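Local coordinates for protein fumarylacetoacetate hydrolase (Burkholderia xenovorans, PDB 5TI1) that probably hydrolyses fumarylacetoacetate to fumarate and acetoacetate, the last step of phenylalanine and tyrosine breakdown, with the help of a bound metal ion, at residues V200-G205 with G218-L223; I233-A238 with E249-G254; N237-P242 with G364-V369; V328-Q333 with D413-T418. One frame throughout, in Å; residues are numbered along the deposited sequence.

Followed from the N terminus, the chain first closes contact 1, where residues 200-205 and 218-223 pair across twelve intervening residues as a hairpin. Contact 2 closes next, over ten residues that include helix 245-248, between the end of strand 223-233 and the start of strand 252-263. Contact 3 starts from the same stretch, shares Asn237 and Ala238 with contact 2, and spans 121 residues to reach the loop after helix 353-362. Contact 4 crosses it: strand 321-331 lies inside that span, while its partner 416-424 comes later. Contacts 1 and 4 belong to one sheet and meet in a salt bridge between Arg202 and Asp413; contacts 2 and 3 adjoin on the other side of the chain's centre from contact 4.

Contact 1. Residues V200-G205 with G218-L223; sequences VRRPNG and GACRKL
Arg202 reaches across to residues 218-223 with its chain extended as far as CD, CG being anti to the backbone N, and then bent at chi3 (-56°), which brings one face of the guanidinium against Leu223. The two side chains cross obliquely: Leu223 CD2 sits 4.1 Å above the guanidinium plane, offset toward its rim. At the edge, Arg202 NH1 donates to Cys220 O at 2.9 Å, approaching from above that carbonyl's plane rather than along a lone pair. A water in the guanidinium plane takes a second NH1 bond and also accepts from Leu223 N. Closer to the backbone, Arg202 CD passes 4.1 Å from Ala219 CB, and Pro203 CG packs on Cys220 CB.

Backbone pairing joins the two segments. Cys220 N points nearly along the Pro203 C=O axis at 3.0 Å, and Gly205 and Gly218 form an antiparallel hydrogen-bonded pair with Gly218 N to Gly205 O at 3.0 Å. In the adjoining non-hydrogen-bonded pair, Asn204 OD1 lies 3.2 Å from Ala219 CA, while Asn204 ND2 bonds Leu443 O.

Asp413 forms a salt bridge with Arg202 NE, and Ile411 O accepts from NH2. All three nitrogens of this buried guanidinium therefore have partners, a carboxylate among them, which should keep it positively charged and fix its rotation at the hairpin's open end.

Contact 2. Residues I233-A238 with E249-G254; sequences IGAGNA and EAHIFG
Residues 233-238 leave their strand beside the start of strand 252-263, with Ile233 and Ile252 forming one antiparallel non-hydrogen-bonded pair (CA to CA 4.7 Å) before the chain bends around the carbonyl of His251. The contact closes the base of the connection, through helix 245-248, between strands 223-233 and 252-263, antiparallel neighbours in one sheet. The His251 oxygen accepts two backbone N-H groups. Gly234 N approaches His251 O in the carbonyl plane at a short 2.6 Å, whereas Ala235 N reaches His251 O at 3.1 Å from above the plane.

The His251 side chain returns the grip. With CG anti to the carbonyl carbon (chi1 -65°), the ring turns its ND1 edge to residues 235-236. His251 ND1 donates to Ala235 O at 2.9 Å; the acceptor lies near the ring plane, but the N-H...O angle is only 139° and the donor stands 59° out of the carbonyl plane, so the bond is bent at both ends. A second, weak bond runs from His251 ND1 to Gly236 O at 3.3 Å.

Phe253 touches the other segment through its root: Phe253 CB rests 3.7 Å from Gly234 CA, close packing where glycine brings no side chain. Its ring leads off to meet Trp105 edge-to-face.

His251 NE2 is hydrogen-bonded to Asp247 OD2. With ND1 donating to carbonyls and a carboxylate at NE2, the imidazole is probably biased toward its doubly protonated, cationic form, and its rotation is fixed from both ends.

Contact 3. Residues N237-P242 with G364-V369; sequences NALGEP and GCNTRV
The carboxamide of Asn237 is the flat group that carries this contact, and its bonds are made around its rim. On the nitrogen side, Asn237 ND2 donates to Cys365 O at 3.1 Å, with the acceptor 9° from the amide plane and the bond on a carbonyl lone pair. The other ND2 bond goes to Glu241 O in the same loop at 2.9 Å, again near the amide plane. On the oxygen side, Thr367 OG1 donates to Asn237 OD1 at 2.8 Å, within the carbonyl plane, and Thr367 N adds a weak bond.

Torsions put both partners there. Asn237 CG and Thr367 OG1 each take the crowded position between backbone N and carbonyl carbon (chi1 68° and 67°), and the side chains cross at about a right angle. Between the backbones, Asn237 N donates to Thr367 O at 3.2 Å; the return bond from Thr367 N to Asn237 O is weak, and together they make one isolated antiparallel hydrogen-bonded pair.

Farther along, Gly240 N makes a nearly straight bond to Gly364 O at 2.7 Å, on a lone pair. Leu239 CD1 comes up to the outer end of that carbonyl, 3.3 Å from Gly364 O, and lies 3.6 Å from Asn366 OD1, which itself bonds Ser191 of the second subunit. Leu239 also packs on Phe282 of that subunit.

Residues Ala238 to Glu241 form a type II beta turn with Gly240 at its positive-phi position. Asn237 braces this turn against the chain leaving helix 353-362, where Gly364 also has positive phi, at the dimer interface.

Contact 4. Residues V328-Q333 with D413-T418; sequences VTLRPQ and DGDELT
Backbone hydrogen bonds set the register. Thr329 pairs with Thr418 and Arg331 with Glu416 in antiparallel hydrogen-bonded pairs, Leu330 opposing Leu417 between them. Thr418 N reaches Thr329 O at 2.9 Å, and Arg331 N reaches Glu416 O at 2.9 Å, both in the carbonyl plane. The strand axes run 166° apart and approach to 4.8 Å.

Apolar packing occupies one face. Leu330 and Leu417 lie side by side, Leu330 CD1 touching Leu417 CD1 at 3.8 Å; that methyl is also met by Val328 CG1 at 4.1 Å. Leu417 and Val328 both rest on Ile225 of strand 223-233. Leu330 CD2 leans on the carboxylate of Asp415, whose principal partner is Arg408.

Polar and charged groups line the face of Thr329, Arg331, Glu416 and Thr418. Arg331, bent at chi3 (60°), brings NH2 to Glu416 OE1 at 2.8 Å in a salt bridge. The guanidinium and carboxylate planes stand 89° apart and one nitrogen meets one oxygen; the hydrogen bond within the salt bridge is weak because its N-H points well off the oxygen. A water bridges Thr329 OG1, Thr418 OG1 and Glu416 O.

Beyond the strand ends, amide and water bonds take over. Gln333 NE2 donates to Gly414 O at 3.0 Å, in its own amide plane and on a lone pair, while another water links Gln333 N, Asp413 O and Asp415 OD1.

The alternation of hydrogen-bonded and non-hydrogen-bonded pairs is that of an antiparallel beta sheet; in this FAH-family domain, strands 321-331 and 416-424 turn their aliphatic face toward strand 223-233, which carries magnesium ligands Glu226 and Glu228.

Contact 1. Residues V200-G205 with G218-L223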
loop_
_atom_site.group_PDB
_atom_site.type_symbol
_atom_site.label_atom_id
_atom_site.label_comp_id
_atom_site.label_asym_id
_atom_site.label_seq_id
_atom_site.Cartn_x
_atom_site.Cartn_y
_atom_site.Cartn_z
ATOM N N VAL B 200 0.057 -17.922 10.734
ATOM C CA VAL B 200 -0.272 -17.617 9.350
ATOM C C VAL B 200 -1.159 -18.722 8.824
ATOM O O VAL B 200 -0.767 -19.896 8.828
ATOM C CB VAL B 200 0.985 -17.481 8.480
ATOM C CG1 VAL B 200 0.583 -17.304 7.025
ATOM C CG2 VAL B 200 1.828 -16.307 8.960
ATOM N N ARG B 201 -2.339 -18.364 8.352
ATOM C CA ARG B 201 -3.274 -19.389 7.927
ATOM C C ARG B 201 -3.052 -19.695 6.459
ATOM O O ARG B 201 -2.969 -18.773 5.632
ATOM C CB ARG B 201 -4.722 -18.981 8.161
ATOM C CG ARG B 201 -5.639 -20.164 7.855
ATOM C CD ARG B 201 -7.045 -19.996 8.352
ATOM N NE ARG B 201 -7.153 -19.744 9.790
ATOM C CZ ARG B 201 -7.240 -20.680 10.734
ATOM N NH1 ARG B 201 -7.197 -21.973 10.421
ATOM N NH2 ARG B 201 -7.352 -20.317 12.003
ATOM N N ARG B 202 -2.939 -20.985 6.145
ATOM C CA ARG B 202 -2.823 -21.428 4.768
ATOM C C ARG B 202 -3.990 -20.862 3.968
ATOM O O ARG B 202 -5.153 -21.072 4.349
ATOM C CB ARG B 202 -2.812 -22.954 4.677
ATOM C CG ARG B 202 -2.773 -23.511 3.244
ATOM C CD ARG B 202 -2.783 -25.054 3.239
ATOM N NE ARG B 202 -1.683 -25.613 4.023
ATOM C CZ ARG B 202 -0.457 -25.820 3.551
ATOM N NH1 ARG B 202 -0.175 -25.528 2.287
ATOM N NH2 ARG B 202 0.495 -26.319 4.344
ATOM N N PRO B 203 -3.731 -20.124 2.895
ATOM C CA PRO B 203 -4.829 -19.531 2.122
ATOM C C PRO B 203 -5.541 -20.548 1.246
ATOM O O PRO B 203 -4.931 -21.476 0.713
ATOM C CB PRO B 203 -4.118 -18.474 1.266
ATOM C CG PRO B 203 -2.685 -18.982 1.141
ATOM C CD PRO B 203 -2.404 -19.643 2.462
ATOM N N ASN B 204 -6.854 -20.378 1.119
ATOM C CA ASN B 204 -7.578 -20.943 -0.006
ATOM C C ASN B 204 -7.525 -19.963 -1.174
ATOM O O ASN B 204 -7.257 -18.778 -0.997
ATOM C CB ASN B 204 -9.029 -21.234 0.362
ATOM C CG ASN B 204 -9.155 -22.302 1.427
ATOM O OD1 ASN B 204 -8.568 -23.374 1.322
ATOM N ND2 ASN B 204 -9.903 -22.001 2.472
ATOM N N GLY B 205 -7.785 -20.470 -2.373
ATOM C CA GLY B 205 -7.796 -19.607 -3.542
ATOM C C GLY B 205 -8.053 -20.414 -4.792
ATOM O O GLY B 205 -8.341 -21.610 -4.729
ATOM N N GLY B 218 -9.540 -24.156 -3.711
ATOM C CA GLY B 218 -9.056 -25.122 -2.739
ATOM C C GLY B 218 -7.873 -24.595 -1.956
ATOM O O GLY B 218 -7.380 -23.490 -2.189
ATOM N N ALA B 219 -7.418 -25.415 -1.012
ATOM C CA ALA B 219 -6.292 -25.025 -0.175
ATOM C C ALA B 219 -5.014 -24.986 -0.999
ATOM O O ALA B 219 -4.728 -25.907 -1.771
ATOM C CB ALA B 219 -6.134 -25.985 1.002
ATOM N N CYS B 220 -4.263 -23.898 -0.848
ATOM C CA CYS B 220 -2.927 -23.787 -1.426
ATOM C C CYS B 220 -2.084 -25.032 -1.149
ATOM O O CYS B 220 -2.003 -25.501 -0.011
ATOM C CB CYS B 220 -2.254 -22.546 -0.840
ATOM S SG CYS B 220 -0.497 -22.564 -0.924
ATOM N N ARG B 221 -1.462 -25.574 -2.198
ATOM C CA ARG B 221 -0.598 -26.743 -2.080
ATOM C C ARG B 221 0.889 -26.424 -2.197
ATOM O O ARG B 221 1.709 -27.340 -2.102
ATOM C CB ARG B 221 -0.959 -27.794 -3.143
ATOM C CG ARG B 221 -2.362 -28.378 -3.021
ATOM C CD ARG B 221 -2.702 -29.225 -4.237
ATOM N NE ARG B 221 -4.133 -29.486 -4.341
ATOM C CZ ARG B 221 -4.709 -30.163 -5.333
ATOM N NH1 ARG B 221 -3.975 -30.658 -6.322
ATOM N NH2 ARG B 221 -6.023 -30.344 -5.335
ATOM N N LYS B 222 1.266 -25.161 -2.413
ATOM C CA LYS B 222 2.670 -24.777 -2.568
ATOM C C LYS B 222 2.928 -23.520 -1.732
ATOM O O LYS B 222 3.225 -22.441 -2.252
ATOM C CB LYS B 222 3.028 -24.555 -4.033
ATOM C CG LYS B 222 3.076 -25.827 -4.848
ATOM C CD LYS B 222 3.815 -25.590 -6.156
ATOM C CE LYS B 222 3.886 -26.850 -6.984
ATOM N NZ LYS B 222 4.647 -26.577 -8.224
ATOM N N LEU B 223 2.809 -23.673 -0.420
ATOM C CA LEU B 223 3.061 -22.584 0.508
ATOM C C LEU B 223 4.554 -22.476 0.785
ATOM O O LEU B 223 5.204 -23.464 1.157
ATOM C CB LEU B 223 2.288 -22.819 1.802
ATOM C CG LEU B 223 2.373 -21.729 2.857
ATOM C CD1 LEU B 223 1.785 -20.402 2.300
ATOM C CD2 LEU B 223 1.669 -22.201 4.112
HETATM O O HOH W 1 2.481 -26.204 1.041
#

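Contact 2. Residues I233-A238 with E249-G254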
loop_
_atom_site.group_PDB
_atom_site.type_symbol
_atom_site.label_atom_id
_atom_site.label_comp_id
_atom_site.label_asym_id
_atom_site.label_seq_id
_atom_site.Cartn_x
_atom_site.Cartn_y
_atom_site.Cartn_z
ATOM N N ILE B 233 11.894 3.408 5.870
ATOM C CA ILE B 233 12.173 4.784 5.472
ATOM C C ILE B 233 12.210 5.671 6.706
ATOM O O ILE B 233 11.281 5.662 7.523
ATOM C CB ILE B 233 11.121 5.289 4.466
ATOM C CG1 ILE B 233 11.257 4.553 3.134
ATOM C CG2 ILE B 233 11.298 6.797 4.209
ATOM C CD1 ILE B 233 12.644 4.718 2.488
ATOM N N GLY B 234 13.277 6.461 6.835
ATOM C CA GLY B 234 13.402 7.394 7.937
ATOM C C GLY B 234 13.128 8.832 7.541
ATOM O O GLY B 234 12.785 9.669 8.383
ATOM N N ALA B 235 13.291 9.133 6.258
ATOM C CA ALA B 235 12.974 10.447 5.716
ATOM C C ALA B 235 12.331 10.238 4.354
ATOM O O ALA B 235 12.859 9.493 3.521
ATOM C CB ALA B 235 14.234 11.329 5.603
ATOM N N GLY B 236 11.189 10.879 4.134
ATOM C CA GLY B 236 10.437 10.663 2.921
ATOM C C GLY B 236 10.950 11.541 1.798
ATOM O O GLY B 236 12.002 12.176 1.888
ATOM N N ASN B 237 10.190 11.550 0.704
ATOM C CA ASN B 237 10.443 12.480 -0.386
ATOM C C ASN B 237 9.101 12.949 -0.937
ATOM O O ASN B 237 8.100 12.227 -0.865
ATOM C CB ASN B 237 11.315 11.850 -1.485
ATOM C CG ASN B 237 10.597 10.742 -2.247
ATOM O OD1 ASN B 237 10.299 9.686 -1.699
ATOM N ND2 ASN B 237 10.323 10.983 -3.525
ATOM N N ALA B 238 9.082 14.177 -1.457
ATOM C CA ALA B 238 7.837 14.765 -1.945
ATOM C C ALA B 238 7.426 14.140 -3.273
ATOM O O ALA B 238 8.256 13.656 -4.043
ATOM C CB ALA B 238 7.980 16.285 -2.102
ATOM N N GLU B 249 20.633 6.508 0.826
ATOM C CA GLU B 249 20.817 5.846 2.118
ATOM C C GLU B 249 20.499 6.773 3.285
ATOM O O GLU B 249 20.071 6.308 4.350
ATOM C CB GLU B 249 22.244 5.300 2.244
ATOM C CG GLU B 249 22.499 4.039 1.431
ATOM C CD GLU B 249 23.883 3.452 1.681
ATOM O OE1 GLU B 249 24.475 3.753 2.736
ATOM O OE2 GLU B 249 24.373 2.683 0.827
ATOM N N ALA B 250 20.669 8.083 3.096
ATOM C CA ALA B 250 20.320 9.038 4.141
ATOM C C ALA B 250 18.826 9.039 4.449
ATOM O O ALA B 250 18.420 9.536 5.507
ATOM C CB ALA B 250 20.773 10.443 3.739
ATOM N N HIS B 251 18.001 8.502 3.553
ATOM C CA HIS B 251 16.573 8.376 3.807
ATOM C C HIS B 251 16.204 7.111 4.571
ATOM O O HIS B 251 15.048 6.981 4.981
ATOM C CB HIS B 251 15.794 8.411 2.489
ATOM C CG HIS B 251 15.883 9.723 1.770
ATOM N ND1 HIS B 251 14.788 10.534 1.555
ATOM C CD2 HIS B 251 16.940 10.371 1.227
ATOM C CE1 HIS B 251 15.161 11.616 0.892
ATOM N NE2 HIS B 251 16.465 11.542 0.685
ATOM N N ILE B 252 17.150 6.192 4.793
ATOM C CA ILE B 252 16.862 4.880 5.377
ATOM C C ILE B 252 17.160 4.911 6.873
ATOM O O ILE B 252 18.241 5.341 7.295
ATOM C CB ILE B 252 17.669 3.771 4.680
ATOM C CG1 ILE B 252 17.370 3.759 3.180
ATOM C CG2 ILE B 252 17.363 2.411 5.311
ATOM C CD1 ILE B 252 18.086 2.665 2.429
ATOM N N PHE B 253 16.211 4.426 7.674
ATOM C CA PHE B 253 16.360 4.391 9.126
ATOM C C PHE B 253 17.037 3.107 9.608
ATOM O O PHE B 253 17.972 3.153 10.409
ATOM C CB PHE B 253 14.983 4.548 9.787
ATOM C CG PHE B 253 14.993 4.345 11.276
ATOM C CD1 PHE B 253 15.695 5.219 12.103
ATOM C CD2 PHE B 253 14.286 3.287 11.853
ATOM C CE1 PHE B 253 15.705 5.042 13.480
ATOM C CE2 PHE B 253 14.289 3.095 13.232
ATOM C CZ PHE B 253 15.001 3.977 14.049
ATOM N N GLY B 254 16.564 1.960 9.150
ATOM C CA GLY B 254 17.102 0.708 9.633
ATOM C C GLY B 254 16.527 -0.462 8.867
ATOM O O GLY B 254 15.875 -0.290 7.834
#

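Contact 3. Residues N237-P242 with G364-V369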
loop_
_atom_site.group_PDB
_atom_site.type_symbol
_atom_site.label_atom_id
_atom_site.label_comp_id
_atom_site.label_asym_id
_atom_site.label_seq_id
_atom_site.Cartn_x
_atom_site.Cartn_y
_atom_site.Cartn_z
ATOM N N ASN B 237 10.190 11.550 0.704
ATOM C CA ASN B 237 10.443 12.480 -0.386
ATOM C C ASN B 237 9.101 12.949 -0.937
ATOM O O ASN B 237 8.100 12.227 -0.865
ATOM C CB ASN B 237 11.315 11.850 -1.485
ATOM C CG ASN B 237 10.597 10.742 -2.247
ATOM O OD1 ASN B 237 10.299 9.686 -1.699
ATOM N ND2 ASN B 237 10.323 10.983 -3.525
ATOM N N ALA B 238 9.082 14.177 -1.457
ATOM C CA ALA B 238 7.837 14.765 -1.945
ATOM C C ALA B 238 7.426 14.140 -3.273
ATOM O O ALA B 238 8.256 13.656 -4.043
ATOM C CB ALA B 238 7.980 16.285 -2.102
ATOM N N LEU B 239 6.125 14.139 -3.536
ATOM C CA LEU B 239 5.631 13.578 -4.785
ATOM C C LEU B 239 6.176 14.375 -5.965
ATOM O O LEU B 239 6.130 15.610 -5.968
ATOM C CB LEU B 239 4.101 13.583 -4.784
ATOM C CG LEU B 239 3.371 12.853 -5.900
ATOM C CD1 LEU B 239 3.709 11.382 -5.906
ATOM C CD2 LEU B 239 1.878 13.059 -5.719
ATOM N N GLY B 240 6.700 13.666 -6.969
ATOM C CA GLY B 240 7.315 14.312 -8.109
ATOM C C GLY B 240 8.794 14.609 -7.978
ATOM O O GLY B 240 9.399 15.077 -8.953
ATOM N N GLU B 241 9.400 14.339 -6.818
ATOM C CA GLU B 241 10.780 14.724 -6.514
ATOM C C GLU B 241 11.628 13.480 -6.277
ATOM O O GLU B 241 11.698 12.967 -5.147
ATOM C CB GLU B 241 10.831 15.652 -5.303
ATOM C CG GLU B 241 10.261 17.044 -5.579
ATOM C CD GLU B 241 10.494 18.034 -4.442
ATOM O OE1 GLU B 241 9.944 19.158 -4.514
ATOM O OE2 GLU B 241 11.227 17.693 -3.486
ATOM N N PRO B 242 12.300 12.968 -7.309
ATOM C CA PRO B 242 13.096 11.740 -7.148
ATOM C C PRO B 242 14.170 11.865 -6.071
ATOM O O PRO B 242 14.674 12.953 -5.789
ATOM C CB PRO B 242 13.728 11.554 -8.532
ATOM C CG PRO B 242 12.795 12.260 -9.466
ATOM C CD PRO B 242 12.306 13.456 -8.697
ATOM N N GLY B 364 8.895 9.773 -9.802
ATOM C CA GLY B 364 8.195 10.760 -9.007
ATOM C C GLY B 364 7.401 10.208 -7.835
ATOM O O GLY B 364 6.789 11.001 -7.109
ATOM N N CYS B 365 7.376 8.889 -7.628
ATOM C CA CYS B 365 6.649 8.333 -6.495
ATOM C C CYS B 365 7.229 8.873 -5.196
ATOM O O CYS B 365 8.445 9.041 -5.064
ATOM C CB CYS B 365 6.706 6.798 -6.516
ATOM S SG CYS B 365 5.706 5.993 -5.229
ATOM N N ASN B 366 6.346 9.186 -4.250
ATOM C CA ASN B 366 6.762 9.703 -2.958
ATOM C C ASN B 366 6.906 8.558 -1.967
ATOM O O ASN B 366 6.355 7.469 -2.151
ATOM C CB ASN B 366 5.770 10.746 -2.441
ATOM C CG ASN B 366 4.357 10.212 -2.320
ATOM O OD1 ASN B 366 3.951 9.288 -3.039
ATOM N ND2 ASN B 366 3.586 10.813 -1.416
ATOM N N THR B 367 7.707 8.792 -0.932
ATOM C CA THR B 367 7.823 7.835 0.162
ATOM C C THR B 367 7.587 8.566 1.474
ATOM O O THR B 367 7.658 9.796 1.547
ATOM C CB THR B 367 9.187 7.134 0.209
ATOM O OG1 THR B 367 10.198 8.090 0.547
ATOM C CG2 THR B 367 9.533 6.496 -1.140
ATOM N N ARG B 368 7.308 7.781 2.511
ATOM C CA ARG B 368 6.899 8.285 3.809
ATOM C C ARG B 368 7.630 7.520 4.902
ATOM O O ARG B 368 7.969 6.343 4.740
ATOM C CB ARG B 368 5.378 8.141 4.001
ATOM C CG ARG B 368 4.570 9.010 3.045
ATOM C CD ARG B 368 3.072 8.885 3.267
ATOM N NE ARG B 368 2.581 7.622 2.727
ATOM C CZ ARG B 368 1.302 7.244 2.719
ATOM N NH1 ARG B 368 0.364 8.031 3.233
ATOM N NH2 ARG B 368 0.964 6.065 2.203
ATOM N N VAL B 369 7.838 8.202 6.030
ATOM C CA VAL B 369 8.433 7.590 7.213
ATOM C C VAL B 369 7.655 6.337 7.578
ATOM O O VAL B 369 6.421 6.356 7.636
ATOM C CB VAL B 369 8.439 8.607 8.371
ATOM C CG1 VAL B 369 8.763 7.931 9.687
ATOM C CG2 VAL B 369 9.432 9.751 8.082
#

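Contact 4. Residues V328-Q333 with D413-T418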
loop_
_atom_site.group_PDB
_atom_site.type_symbol
_atom_site.label_atom_id
_atom_site.label_comp_id
_atom_site.label_asym_id
_atom_site.label_seq_id
_atom_site.Cartn_x
_atom_site.Cartn_y
_atom_site.Cartn_z
ATOM N N VAL B 328 17.528 -19.731 8.082
ATOM C CA VAL B 328 16.127 -20.089 8.230
ATOM C C VAL B 328 16.079 -21.489 8.817
ATOM O O VAL B 328 16.838 -22.369 8.396
ATOM C CB VAL B 328 15.362 -20.015 6.891
ATOM C CG1 VAL B 328 13.911 -20.494 7.052
ATOM C CG2 VAL B 328 15.409 -18.572 6.314
ATOM N N THR B 329 15.224 -21.685 9.810
ATOM C CA THR B 329 14.954 -23.015 10.324
ATOM C C THR B 329 13.488 -23.348 10.100
ATOM O O THR B 329 12.629 -22.458 10.004
ATOM C CB THR B 329 15.322 -23.149 11.815
ATOM O OG1 THR B 329 14.461 -22.330 12.611
ATOM C CG2 THR B 329 16.784 -22.738 12.048
ATOM N N LEU B 330 13.223 -24.648 9.977
ATOM C CA LEU B 330 11.875 -25.172 9.821
ATOM C C LEU B 330 11.686 -26.236 10.886
ATOM O O LEU B 330 12.529 -27.126 11.027
ATOM C CB LEU B 330 11.659 -25.759 8.415
ATOM C CG LEU B 330 10.234 -26.140 7.975
ATOM C CD1 LEU B 330 10.130 -26.132 6.461
ATOM C CD2 LEU B 330 9.788 -27.495 8.523
ATOM N N ARG B 331 10.607 -26.136 11.649
ATOM C CA ARG B 331 10.339 -27.140 12.675
ATOM C C ARG B 331 8.965 -27.753 12.459
ATOM O O ARG B 331 7.947 -27.054 12.615
ATOM C CB ARG B 331 10.450 -26.552 14.081
ATOM C CG ARG B 331 10.213 -27.596 15.160
ATOM C CD ARG B 331 10.723 -27.160 16.516
ATOM N NE ARG B 331 10.079 -25.936 16.967
ATOM C CZ ARG B 331 8.834 -25.876 17.424
ATOM N NH1 ARG B 331 8.091 -26.976 17.485
ATOM N NH2 ARG B 331 8.324 -24.710 17.811
ATOM N N PRO B 332 8.897 -29.024 12.062
ATOM C CA PRO B 332 7.611 -29.727 12.019
ATOM C C PRO B 332 6.930 -29.693 13.375
ATOM O O PRO B 332 7.585 -29.623 14.419
ATOM C CB PRO B 332 7.996 -31.164 11.637
ATOM C CG PRO B 332 9.350 -31.024 10.957
ATOM C CD PRO B 332 10.025 -29.862 11.614
ATOM N N GLN B 333 5.594 -29.783 13.340
ATOM C CA GLN B 333 4.795 -29.694 14.562
ATOM C C GLN B 333 5.189 -30.749 15.590
ATOM O O GLN B 333 5.159 -30.474 16.795
ATOM C CB GLN B 333 3.302 -29.807 14.227
ATOM C CG GLN B 333 2.347 -29.755 15.437
ATOM C CD GLN B 333 2.355 -28.415 16.172
ATOM O OE1 GLN B 333 1.976 -28.338 17.340
ATOM N NE2 GLN B 333 2.801 -27.366 15.498
ATOM N N ASP B 413 1.248 -27.935 7.222
ATOM C CA ASP B 413 0.506 -27.398 8.354
ATOM C C ASP B 413 1.217 -27.732 9.660
ATOM O O ASP B 413 1.743 -28.833 9.835
ATOM C CB ASP B 413 -0.920 -27.955 8.368
ATOM C CG ASP B 413 -1.775 -27.435 7.210
ATOM O OD1 ASP B 413 -1.359 -26.487 6.503
ATOM O OD2 ASP B 413 -2.884 -27.973 7.019
ATOM N N GLY B 414 1.245 -26.763 10.574
ATOM C CA GLY B 414 1.944 -26.924 11.828
ATOM C C GLY B 414 3.449 -26.710 11.771
ATOM O O GLY B 414 4.096 -26.734 12.829
ATOM N N ASP B 415 4.034 -26.539 10.584
ATOM C CA ASP B 415 5.442 -26.146 10.480
ATOM C C ASP B 415 5.640 -24.721 10.986
ATOM O O ASP B 415 4.872 -23.813 10.647
ATOM C CB ASP B 415 5.927 -26.199 9.030
ATOM C CG ASP B 415 6.045 -27.600 8.471
ATOM O OD1 ASP B 415 5.828 -28.597 9.206
ATOM O OD2 ASP B 415 6.378 -27.689 7.266
ATOM N N GLU B 416 6.694 -24.511 11.767
ATOM C CA GLU B 416 7.096 -23.169 12.171
ATOM C C GLU B 416 8.348 -22.777 11.394
ATOM O O GLU B 416 9.335 -23.519 11.375
ATOM C CB GLU B 416 7.351 -23.081 13.681
ATOM C CG GLU B 416 7.784 -21.682 14.152
ATOM C CD GLU B 416 7.941 -21.567 15.669
ATOM O OE1 GLU B 416 8.709 -22.362 16.270
ATOM O OE2 GLU B 416 7.302 -20.666 16.257
ATOM N N LEU B 417 8.301 -21.619 10.743
ATOM C CA LEU B 417 9.408 -21.122 9.932
ATOM C C LEU B 417 10.023 -19.931 10.650
ATOM O O LEU B 417 9.311 -18.974 10.977
ATOM C CB LEU B 417 8.930 -20.731 8.531
ATOM C CG LEU B 417 8.812 -21.859 7.494
ATOM C CD1 LEU B 417 10.199 -22.342 7.081
ATOM C CD2 LEU B 417 7.940 -23.035 7.951
ATOM N N THR B 418 11.336 -19.992 10.902
ATOM C CA THR B 418 12.018 -18.955 11.669
ATOM C C THR B 418 13.199 -18.399 10.886
ATOM O O THR B 418 14.169 -19.117 10.618
ATOM C CB THR B 418 12.489 -19.487 13.023
ATOM O OG1 THR B 418 11.381 -20.072 13.725
ATOM C CG2 THR B 418 13.051 -18.351 13.852
HETATM O O HOH W 2 11.579 -22.768 12.911
HETATM O O HOH W 3 6.318 -26.510 14.883
HETATM O O HOH W 4 4.072 -29.663 10.796
#